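Local coordinates for Glyco_hydro_cc domain-containing protein (Pseudomonas viridiflava, PDB 6UAV), which probably hydrolyses internal beta-1,3-glucosidic linkages, acting as a family GH128 (subgroup II) endo-beta-1,3-glucanase, at residues K2-P15 with M25-L39. Sequence-based numbering, arbitrary orientation.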
ATOM      1  N   LYS A   2       7.640  11.933  13.784  1.00 19.49           N
ATOM      2  CA  LYS A   2       7.574  11.796  12.320  1.00 18.22           C
ATOM      3  C   LYS A   2       6.111  11.542  11.943  1.00 17.50           C
ATOM      4  O   LYS A   2       5.243  11.426  12.856  1.00 16.20           O
ATOM      5  CB  LYS A   2       8.503  10.664  11.877  1.00 17.94           C
ATOM      6  CG  LYS A   2       8.162   9.361  12.553  1.00 18.21           C
ATOM      7  CD  LYS A   2       9.173   8.247  12.263  1.00 18.16           C
ATOM      8  CE  LYS A   2       8.984   7.076  13.206  1.00 18.15           C
ATOM      9  NZ  LYS A   2      10.042   6.039  13.063  1.00 18.41           N
ATOM     10  N   SER A   3       5.834  11.517  10.649  1.00 16.90           N
ATOM     11  CA  SER A   3       4.437  11.368  10.189  1.00 17.21           C
ATOM     12  C   SER A   3       3.933   9.961  10.474  1.00 16.88           C
ATOM     13  O   SER A   3       4.553   9.000   9.984  1.00 16.05           O
ATOM     14  CB  SER A   3       4.333  11.565   8.716  1.00 17.72           C
ATOM     15  OG  SER A   3       2.963  11.420   8.378  1.00 17.28           O
ATOM     16  N   VAL A   4       2.763   9.767  11.072  1.00 18.49           N
ATOM     17  CA  VAL A   4       2.163   8.393  11.161  1.00 18.30           C
ATOM     18  C   VAL A   4       1.842   7.894   9.752  1.00 16.78           C
ATOM     19  O   VAL A   4       1.723   6.693   9.583  1.00 16.00           O
ATOM     20  CB  VAL A   4       0.901   8.344  12.043  1.00 21.30           C
ATOM     21  CG1 VAL A   4      -0.163   9.298  11.527  1.00 23.86           C
ATOM     22  CG2 VAL A   4       0.332   6.911  12.196  1.00 23.03           C
ATOM     23  N   LYS A   5       1.680   8.786   8.756  1.00 14.14           N
ATOM     24  CA  LYS A   5       1.231   8.317   7.406  1.00 13.03           C
ATOM     25  C   LYS A   5       2.386   7.674   6.637  1.00 12.22           C
ATOM     26  O   LYS A   5       2.135   6.934   5.696  1.00 11.92           O
ATOM     27  CB  LYS A   5       0.748   9.503   6.569  1.00 13.35           C
ATOM     28  CG  LYS A   5      -0.316  10.355   7.228  1.00 13.37           C
ATOM     29  CD  LYS A   5      -1.213  11.015   6.172  1.00 13.85           C
ATOM     30  CE  LYS A   5      -2.168  12.044   6.774  1.00 14.89           C
ATOM     31  NZ  LYS A   5      -3.234  12.421   5.790  1.00 14.71           N
ATOM     32  N   ARG A   6       3.629   8.069   6.931  1.00 12.48           N
ATOM     33  CA  ARG A   6       4.735   7.901   5.967  1.00 12.40           C
ATOM     34  C   ARG A   6       5.291   6.480   5.974  1.00 12.37           C
ATOM     35  O   ARG A   6       5.885   6.076   6.930  1.00 12.94           O
ATOM     36  CB  ARG A   6       5.804   8.977   6.207  1.00 13.13           C
ATOM     37  CG  ARG A   6       6.841   8.965   5.106  1.00 12.67           C
ATOM     38  CD  ARG A   6       7.585  10.284   4.972  1.00 13.78           C
ATOM     39  NE  ARG A   6       6.690  11.430   4.953  1.00 13.78           N
ATOM     40  CZ  ARG A   6       7.006  12.677   5.308  1.00 14.84           C
ATOM     41  NH1 ARG A   6       8.245  13.039   5.605  1.00 14.63           N
ATOM     42  NH2 ARG A   6       6.046  13.572   5.320  1.00 15.37           N
ATOM     43  N   GLY A   7       5.184   5.768   4.856  1.00 11.57           N
ATOM     44  CA  GLY A   7       5.674   4.399   4.760  1.00 11.42           C
ATOM     45  C   GLY A   7       6.466   4.157   3.503  1.00 11.75           C
ATOM     46  O   GLY A   7       6.628   5.044   2.643  1.00 11.60           O
ATOM     47  N   VAL A   8       6.911   2.920   3.394  1.00 11.73           N
ATOM     48  CA  VAL A   8       7.643   2.436   2.202  1.00 12.00           C
ATOM     49  C   VAL A   8       7.046   1.093   1.810  1.00 11.91           C
ATOM     50  O   VAL A   8       6.856   0.260   2.679  1.00 11.07           O
ATOM     51  CB  VAL A   8       9.164   2.390   2.489  1.00 13.14           C
ATOM     52  CG1 VAL A   8       9.921   1.986   1.230  1.00 13.74           C
ATOM     53  CG2 VAL A   8       9.651   3.756   2.984  1.00 14.06           C
ATOM     54  N   ALA A   9       6.930   0.864   0.500  1.00 11.94           N
ATOM     55  CA  ALA A   9       6.485  -0.408  -0.096  1.00 11.87           C
ATOM     56  C   ALA A   9       7.722  -1.160  -0.550  1.00 11.94           C
ATOM     57  O   ALA A   9       8.293  -0.747  -1.558  1.00 11.42           O
ATOM     58  CB  ALA A   9       5.560  -0.128  -1.254  1.00 12.17           C
ATOM     59  N   TYR A  10       8.283  -1.999   0.300  1.00 11.68           N
ATOM     60  CA  TYR A  10       9.617  -2.600   0.085  1.00 11.96           C
ATOM     61  C   TYR A  10       9.804  -3.728   1.078  1.00 11.88           C
ATOM     62  O   TYR A  10       9.499  -3.535   2.233  1.00 12.66           O
ATOM     63  CB  TYR A  10      10.757  -1.589   0.250  1.00 11.69           C
ATOM     64  CG  TYR A  10      12.142  -2.095  -0.051  1.00 12.01           C
ATOM     65  CD1 TYR A  10      12.470  -2.477  -1.339  1.00 11.76           C
ATOM     66  CD2 TYR A  10      13.125  -2.149   0.916  1.00 12.45           C
ATOM     67  CE1 TYR A  10      13.741  -2.919  -1.637  1.00 12.80           C
ATOM     68  CE2 TYR A  10      14.387  -2.650   0.642  1.00 12.55           C
ATOM     69  CZ  TYR A  10      14.699  -3.030  -0.648  1.00 13.25           C
ATOM     70  OH  TYR A  10      15.952  -3.484  -1.019  1.00 13.99           O
ATOM     71  N   ASP A  11      10.412  -4.824   0.662  1.00 12.23           N
ATOM     72  CA  ASP A  11      10.707  -5.928   1.603  1.00 11.94           C
ATOM     73  C   ASP A  11      11.991  -5.577   2.371  1.00 12.57           C
ATOM     74  O   ASP A  11      13.056  -6.172   2.122  1.00 12.99           O
ATOM     75  CB  ASP A  11      10.786  -7.257   0.867  1.00 12.24           C
ATOM     76  CG  ASP A  11      10.833  -8.447   1.800  1.00 12.59           C
ATOM     77  OD1 ASP A  11      10.387  -8.311   2.971  1.00 12.48           O
ATOM     78  OD2 ASP A  11      11.186  -9.519   1.305  1.00 14.13           O
ATOM     79  N   VAL A  12      11.858  -4.715   3.382  1.00 12.48           N
ATOM     80  CA  VAL A  12      13.029  -4.303   4.195  1.00 13.20           C
ATOM     81  C   VAL A  12      13.597  -5.573   4.846  1.00 14.05           C
ATOM     82  O   VAL A  12      12.827  -6.322   5.520  1.00 13.34           O
ATOM     83  CB  VAL A  12      12.629  -3.295   5.258  1.00 13.27           C
ATOM     84  CG1 VAL A  12      13.817  -2.973   6.122  1.00 14.39           C
ATOM     85  CG2 VAL A  12      12.039  -2.043   4.646  1.00 12.85           C
ATOM     86  N   ALA A  13      14.888  -5.848   4.619  1.00 14.92           N
ATOM     87  CA  ALA A  13      15.574  -7.078   5.108  1.00 16.27           C
ATOM     88  C   ALA A  13      16.639  -6.720   6.166  1.00 17.74           C
ATOM     89  O   ALA A  13      16.751  -7.395   7.242  1.00 20.55           O
ATOM     90  CB  ALA A  13      16.124  -7.832   3.933  1.00 17.29           C
ATOM     91  N   SER A  14      17.208  -5.546   6.065  1.00 16.69           N
ATOM     92  CA  SER A  14      18.415  -5.185   6.820  1.00 16.24           C
ATOM     93  C   SER A  14      18.036  -4.244   7.942  1.00 15.19           C
ATOM     94  O   SER A  14      17.487  -3.196   7.665  1.00 14.52           O
ATOM     95  CB  SER A  14      19.384  -4.546   5.923  1.00 16.73           C
ATOM     96  OG  SER A  14      20.506  -4.105   6.671  1.00 17.58           O
ATOM     97  N   PRO A  15      18.433  -4.552   9.188  1.00 14.93           N
ATOM     98  CA  PRO A  15      18.322  -3.585  10.282  1.00 15.13           C
ATOM     99  C   PRO A  15      19.014  -2.263   9.922  1.00 15.12           C
ATOM    100  O   PRO A  15      18.507  -1.222  10.252  1.00 15.01           O
ATOM    101  CB  PRO A  15      18.987  -4.274  11.481  1.00 15.78           C
ATOM    102  CG  PRO A  15      18.860  -5.729  11.145  1.00 15.99           C
ATOM    103  CD  PRO A  15      19.018  -5.843   9.637  1.00 15.82           C
ATOM    104  N   MET A  25      10.226   7.458   8.557  1.00 16.31           N
ATOM    105  CA  MET A  25       9.291   6.421   8.077  1.00 16.53           C
ATOM    106  C   MET A  25       8.626   5.787   9.294  1.00 15.05           C
ATOM    107  O   MET A  25       9.402   5.329  10.175  1.00 15.03           O
ATOM    108  CB  MET A  25      10.052   5.319   7.329  1.00 18.00           C
ATOM    109  CG  MET A  25       9.161   4.217   6.843  1.00 18.96           C
ATOM    110  SD  MET A  25       9.993   2.697   6.181  1.00 19.83           S
ATOM    111  CE  MET A  25      10.480   1.884   7.700  1.00 20.48           C
ATOM    112  N   SER A  26       7.294   5.711   9.334  1.00 13.61           N
ATOM    113  CA  SER A  26       6.527   5.065  10.421  1.00 13.74           C
ATOM    114  C   SER A  26       6.249   3.600  10.108  1.00 12.75           C
ATOM    115  O   SER A  26       6.120   2.830  11.066  1.00 12.83           O
ATOM    116  CB  SER A  26       5.306   5.853  10.676  1.00 14.96           C
ATOM    117  OG  SER A  26       5.711   6.984  11.416  1.00 17.61           O
ATOM    118  N   TRP A  27       6.153   3.187   8.835  1.00 12.26           N
ATOM    119  CA  TRP A  27       5.711   1.798   8.592  1.00 11.58           C
ATOM    120  C   TRP A  27       6.193   1.288   7.247  1.00 11.37           C
ATOM    121  O   TRP A  27       6.612   2.080   6.393  1.00 11.11           O
ATOM    122  CB  TRP A  27       4.178   1.714   8.693  1.00 11.86           C
ATOM    123  CG  TRP A  27       3.471   2.381   7.553  1.00 11.64           C
ATOM    124  CD1 TRP A  27       3.345   3.729   7.337  1.00 11.79           C
ATOM    125  CD2 TRP A  27       2.909   1.746   6.390  1.00 11.10           C
ATOM    126  NE1 TRP A  27       2.704   3.976   6.150  1.00 11.93           N
ATOM    127  CE2 TRP A  27       2.415   2.770   5.555  1.00 11.58           C
ATOM    128  CE3 TRP A  27       2.749   0.424   6.001  1.00 11.38           C
ATOM    129  CZ2 TRP A  27       1.719   2.476   4.389  1.00 11.40           C
ATOM    130  CZ3 TRP A  27       2.062   0.150   4.852  1.00 11.23           C
ATOM    131  CH2 TRP A  27       1.590   1.154   4.034  1.00 11.18           C
ATOM    132  N   TRP A  28       6.117  -0.001   7.085  1.00 10.95           N
ATOM    133  CA  TRP A  28       6.378  -0.613   5.769  1.00 10.77           C
ATOM    134  C   TRP A  28       5.532  -1.849   5.593  1.00 11.18           C
ATOM    135  O   TRP A  28       4.947  -2.348   6.549  1.00 11.46           O
ATOM    136  CB  TRP A  28       7.865  -0.958   5.582  1.00 11.12           C
ATOM    137  CG  TRP A  28       8.348  -2.284   6.124  1.00 11.29           C
ATOM    138  CD1 TRP A  28       8.580  -3.400   5.377  1.00 11.29           C
ATOM    139  CD2 TRP A  28       8.665  -2.652   7.468  1.00 11.02           C
ATOM    140  NE1 TRP A  28       9.067  -4.415   6.142  1.00 11.28           N
ATOM    141  CE2 TRP A  28       9.142  -3.984   7.440  1.00 11.79           C
ATOM    142  CE3 TRP A  28       8.636  -1.965   8.695  1.00 11.61           C
ATOM    143  CZ2 TRP A  28       9.553  -4.657   8.587  1.00 12.02           C
ATOM    144  CZ3 TRP A  28       9.088  -2.635   9.809  1.00 11.86           C
ATOM    145  CH2 TRP A  28       9.484  -3.965   9.765  1.00 11.90           C
ATOM    146  N   TYR A  29       5.542  -2.382   4.374  1.00 10.86           N
ATOM    147  CA  TYR A  29       4.904  -3.681   4.137  1.00 10.69           C
ATOM    148  C   TYR A  29       5.649  -4.286   2.975  1.00 10.54           C
ATOM    149  O   TYR A  29       6.411  -3.562   2.339  1.00 10.89           O
ATOM    150  CB  TYR A  29       3.396  -3.514   3.900  1.00 10.61           C
ATOM    151  CG  TYR A  29       3.064  -3.028   2.516  1.00 10.52           C
ATOM    152  CD1 TYR A  29       3.253  -1.698   2.141  1.00 11.20           C
ATOM    153  CD2 TYR A  29       2.563  -3.905   1.585  1.00 10.81           C
ATOM    154  CE1 TYR A  29       2.926  -1.266   0.868  1.00 10.78           C
ATOM    155  CE2 TYR A  29       2.246  -3.491   0.320  1.00 10.15           C
ATOM    156  CZ  TYR A  29       2.443  -2.163  -0.053  1.00 10.96           C
ATOM    157  OH  TYR A  29       2.106  -1.751  -1.306  1.00 10.78           O
ATOM    158  N   ASN A  30       5.429  -5.561   2.743  1.00 10.73           N
ATOM    159  CA  ASN A  30       6.241  -6.331   1.770  1.00 11.17           C
ATOM    160  C   ASN A  30       5.353  -7.240   0.937  1.00 11.17           C
ATOM    161  O   ASN A  30       5.895  -8.184   0.385  1.00 11.47           O
ATOM    162  CB  ASN A  30       7.353  -7.129   2.453  1.00 11.47           C
ATOM    163  CG  ASN A  30       6.809  -8.259   3.302  1.00 11.87           C
ATOM    164  OD1 ASN A  30       5.580  -8.400   3.417  1.00 12.17           O
ATOM    165  ND2 ASN A  30       7.713  -9.067   3.839  1.00 12.72           N
ATOM    166  N   TRP A  31       4.089  -6.893   0.760  1.00 11.48           N
ATOM    167  CA  TRP A  31       3.129  -7.660  -0.064  1.00 11.82           C
ATOM    168  C   TRP A  31       2.925  -9.082   0.492  1.00 12.42           C
ATOM    169  O   TRP A  31       2.439  -9.910  -0.232  1.00 13.74           O
ATOM    170  CB  TRP A  31       3.537  -7.705  -1.538  1.00 12.01           C
ATOM    171  CG  TRP A  31       3.634  -6.338  -2.123  1.00 10.96           C
ATOM    172  CD1 TRP A  31       2.634  -5.604  -2.685  1.00 11.19           C
ATOM    173  CD2 TRP A  31       4.827  -5.534  -2.259  1.00 11.57           C
ATOM    174  NE1 TRP A  31       3.101  -4.403  -3.132  1.00 10.62           N
ATOM    175  CE2 TRP A  31       4.438  -4.313  -2.872  1.00 10.90           C
ATOM    176  CE3 TRP A  31       6.169  -5.736  -1.926  1.00 11.78           C
ATOM    177  CZ2 TRP A  31       5.379  -3.302  -3.166  1.00 11.68           C
ATOM    178  CZ3 TRP A  31       7.092  -4.755  -2.243  1.00 12.36           C
ATOM    179  CH2 TRP A  31       6.683  -3.559  -2.815  1.00 11.96           C
ATOM    180  N   SER A  32       3.278  -9.352   1.742  1.00 12.59           N
ATOM    181  CA  SER A  32       3.258 -10.744   2.258  1.00 13.76           C
ATOM    182  C   SER A  32       2.785 -10.730   3.685  1.00 13.31           C
ATOM    183  O   SER A  32       2.694  -9.663   4.317  1.00 11.98           O
ATOM    184  CB  SER A  32       4.617 -11.393   2.137  1.00 15.06           C
ATOM    185  OG  SER A  32       5.304 -11.161   3.316  1.00 16.37           O
ATOM    186  N   PRO A  33       2.401 -11.902   4.238  1.00 13.92           N
ATOM    187  CA  PRO A  33       1.836 -11.872   5.588  1.00 14.40           C
ATOM    188  C   PRO A  33       2.817 -11.657   6.746  1.00 15.31           C
ATOM    189  O   PRO A  33       2.382 -11.441   7.873  1.00 16.56           O
ATOM    190  CB  PRO A  33       1.218 -13.259   5.722  1.00 15.43           C
ATOM    191  CG  PRO A  33       1.201 -13.860   4.362  1.00 15.47           C
ATOM    192  CD  PRO A  33       2.336 -13.211   3.578  1.00 14.56           C
ATOM    193  N   LYS A  34       4.130 -11.738   6.507  1.00 14.76           N
ATOM    194  CA  LYS A  34       5.157 -11.563   7.571  1.00 15.54           C
ATOM    195  C   LYS A  34       6.342 -10.796   7.029  1.00 14.79           C
ATOM    196  O   LYS A  34       6.631 -10.855   5.819  1.00 13.30           O
ATOM    197  CB  LYS A  34       5.615 -12.928   8.046  1.00 17.22           C
ATOM    198  CG  LYS A  34       4.632 -13.608   8.988  1.00 19.30           C
ATOM    199  CD  LYS A  34       4.907 -15.042   9.145  1.00 21.52           C
ATOM    200  CE  LYS A  34       3.895 -15.760  10.041  1.00 22.86           C
ATOM    201  NZ  LYS A  34       3.804 -17.173   9.624  1.00 25.40           N
ATOM    202  N   PRO A  35       7.099 -10.138   7.915  1.00 14.52           N
ATOM    203  CA  PRO A  35       8.308  -9.459   7.492  1.00 14.27           C
ATOM    204  C   PRO A  35       9.357 -10.448   6.989  1.00 14.88           C
ATOM    205  O   PRO A  35       9.290 -11.687   7.224  1.00 14.69           O
ATOM    206  CB  PRO A  35       8.839  -8.769   8.741  1.00 15.10           C
ATOM    207  CG  PRO A  35       7.733  -8.815   9.725  1.00 15.93           C
ATOM    208  CD  PRO A  35       6.867 -10.001   9.359  1.00 14.80           C
ATOM    209  N   HIS A  36      10.356  -9.888   6.330  1.00 14.12           N
ATOM    210  CA  HIS A  36      11.522 -10.665   5.866  1.00 14.78           C
ATOM    211  C   HIS A  36      12.123 -11.464   7.034  1.00 15.34           C
ATOM    212  O   HIS A  36      12.194 -10.952   8.161  1.00 14.28           O
ATOM    213  CB  HIS A  36      12.587  -9.750   5.297  1.00 15.07           C
ATOM    214  CG  HIS A  36      13.627 -10.483   4.524  1.00 15.32           C
ATOM    215  ND1 HIS A  36      14.635 -11.184   5.120  1.00 15.93           N
ATOM    216  CD2 HIS A  36      13.771 -10.652   3.186  1.00 15.87           C
ATOM    217  CE1 HIS A  36      15.389 -11.731   4.168  1.00 16.81           C
ATOM    218  NE2 HIS A  36      14.913 -11.358   2.965  1.00 15.93           N
ATOM    219  N   ASP A  37      12.549 -12.688   6.777  1.00 16.85           N
ATOM    220  CA  ASP A  37      13.013 -13.610   7.844  1.00 19.84           C
ATOM    221  C   ASP A  37      14.233 -13.036   8.574  1.00 19.06           C
ATOM    222  O   ASP A  37      14.409 -13.376   9.768  1.00 19.62           O
ATOM    223  CB  ASP A  37      13.315 -15.020   7.310  1.00 22.55           C
ATOM    224  CG  ASP A  37      12.061 -15.879   7.093  1.00 24.83           C
ATOM    225  OD1 ASP A  37      10.974 -15.546   7.668  1.00 27.19           O
ATOM    226  OD2 ASP A  37      12.152 -16.838   6.272  1.00 27.36           O
ATOM    227  N   ARG A  38      15.014 -12.181   7.921  1.00 19.07           N
ATOM    228  CA  ARG A  38      16.220 -11.562   8.540  1.00 20.05           C
ATOM    229  C   ARG A  38      15.793 -10.760   9.776  1.00 19.17           C
ATOM    230  O   ARG A  38      16.597 -10.694  10.750  1.00 18.74           O
ATOM    231  CB  ARG A  38      16.981 -10.763   7.490  1.00 22.63           C
ATOM    232  CG  ARG A  38      18.307 -10.240   8.015  1.00 26.95           C
ATOM    233  CD  ARG A  38      19.070  -9.530   6.910  1.00 29.33           C
ATOM    234  NE  ARG A  38      20.299  -8.906   7.393  1.00 32.40           N
ATOM    235  CZ  ARG A  38      21.053  -8.057   6.690  1.00 32.99           C
ATOM    236  NH1 ARG A  38      22.152  -7.542   7.227  1.00 34.08           N
ATOM    237  NH2 ARG A  38      20.717  -7.765   5.452  1.00 33.73           N
ATOM    238  N   LEU A  39      14.538 -10.270   9.827  1.00 16.47           N
ATOM    239  CA  LEU A  39      14.145  -9.357  10.951  1.00 16.48           C
ATOM    240  C   LEU A  39      13.496 -10.117  12.099  1.00 16.26           C
ATOM    241  O   LEU A  39      13.069  -9.466  13.080  1.00 16.71           O
ATOM    242  CB  LEU A  39      13.189  -8.299  10.402  1.00 15.99           C
ATOM    243  CG  LEU A  39      13.806  -7.264   9.474  1.00 16.43           C
ATOM    244  CD1 LEU A  39      12.739  -6.348   8.901  1.00 16.26           C
ATOM    245  CD2 LEU A  39      14.797  -6.399  10.198  1.00 17.42           C
TER
HETATM  246  O   HOH W   1      10.324  -7.026   5.390  1.00 14.27           O
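Gly7 CA lies over one face of the Trp27 indole, 3.6 Å from the centroid of its five-membered ring, a CH-pi contact possible because glycine has no side chain to stand between. At the edge of the same ring, NE1 donates to Lys5 O (3.0 Å), the acceptor lying 4° from the ring plane. Trp27 reaches both because CG sits between its backbone N and carbonyl carbon (chi1 71°). Trp28, on the other side of the sheet, carries Val12 over one face, CG2 being 4.0 Å from the five-membered ring centroid, and Tyr10 O near its edge. Ala13 CB stands centrally over the His36 imidazole, whose ND1 accepts in the ring plane from Arg38 N, a bond that should restrict rotation of the ring. The Arg38 guanidinium lies with one face against Ser14, while its NH1 forms a salt bridge with Glu243.

Between the two tryptophans runs the parallel pairing of strands 6-9 and 27-29, whose axes approach to 4.7 Å, with Val8 N bonding to Trp27 O and Tyr10 N to Tyr29 O. This is the first beta-alpha-beta unit of the eight-stranded TIM barrel, connected through helix 15-22. Beyond the strands, Asn30 ND2 meets Asp11 OD1 (2.9 Å) from above the carboxylate plane, and its other N-H goes to Lys34 O. One water donates to Asp11 OD1 and Val12 O and accepts from Trp28 NE1 and His36 N. Four bonds thus fix this water between the loops. Asp11 OD1 receives two donors, this water and Asn30 ND2, which would probably favour a charged carboxylate.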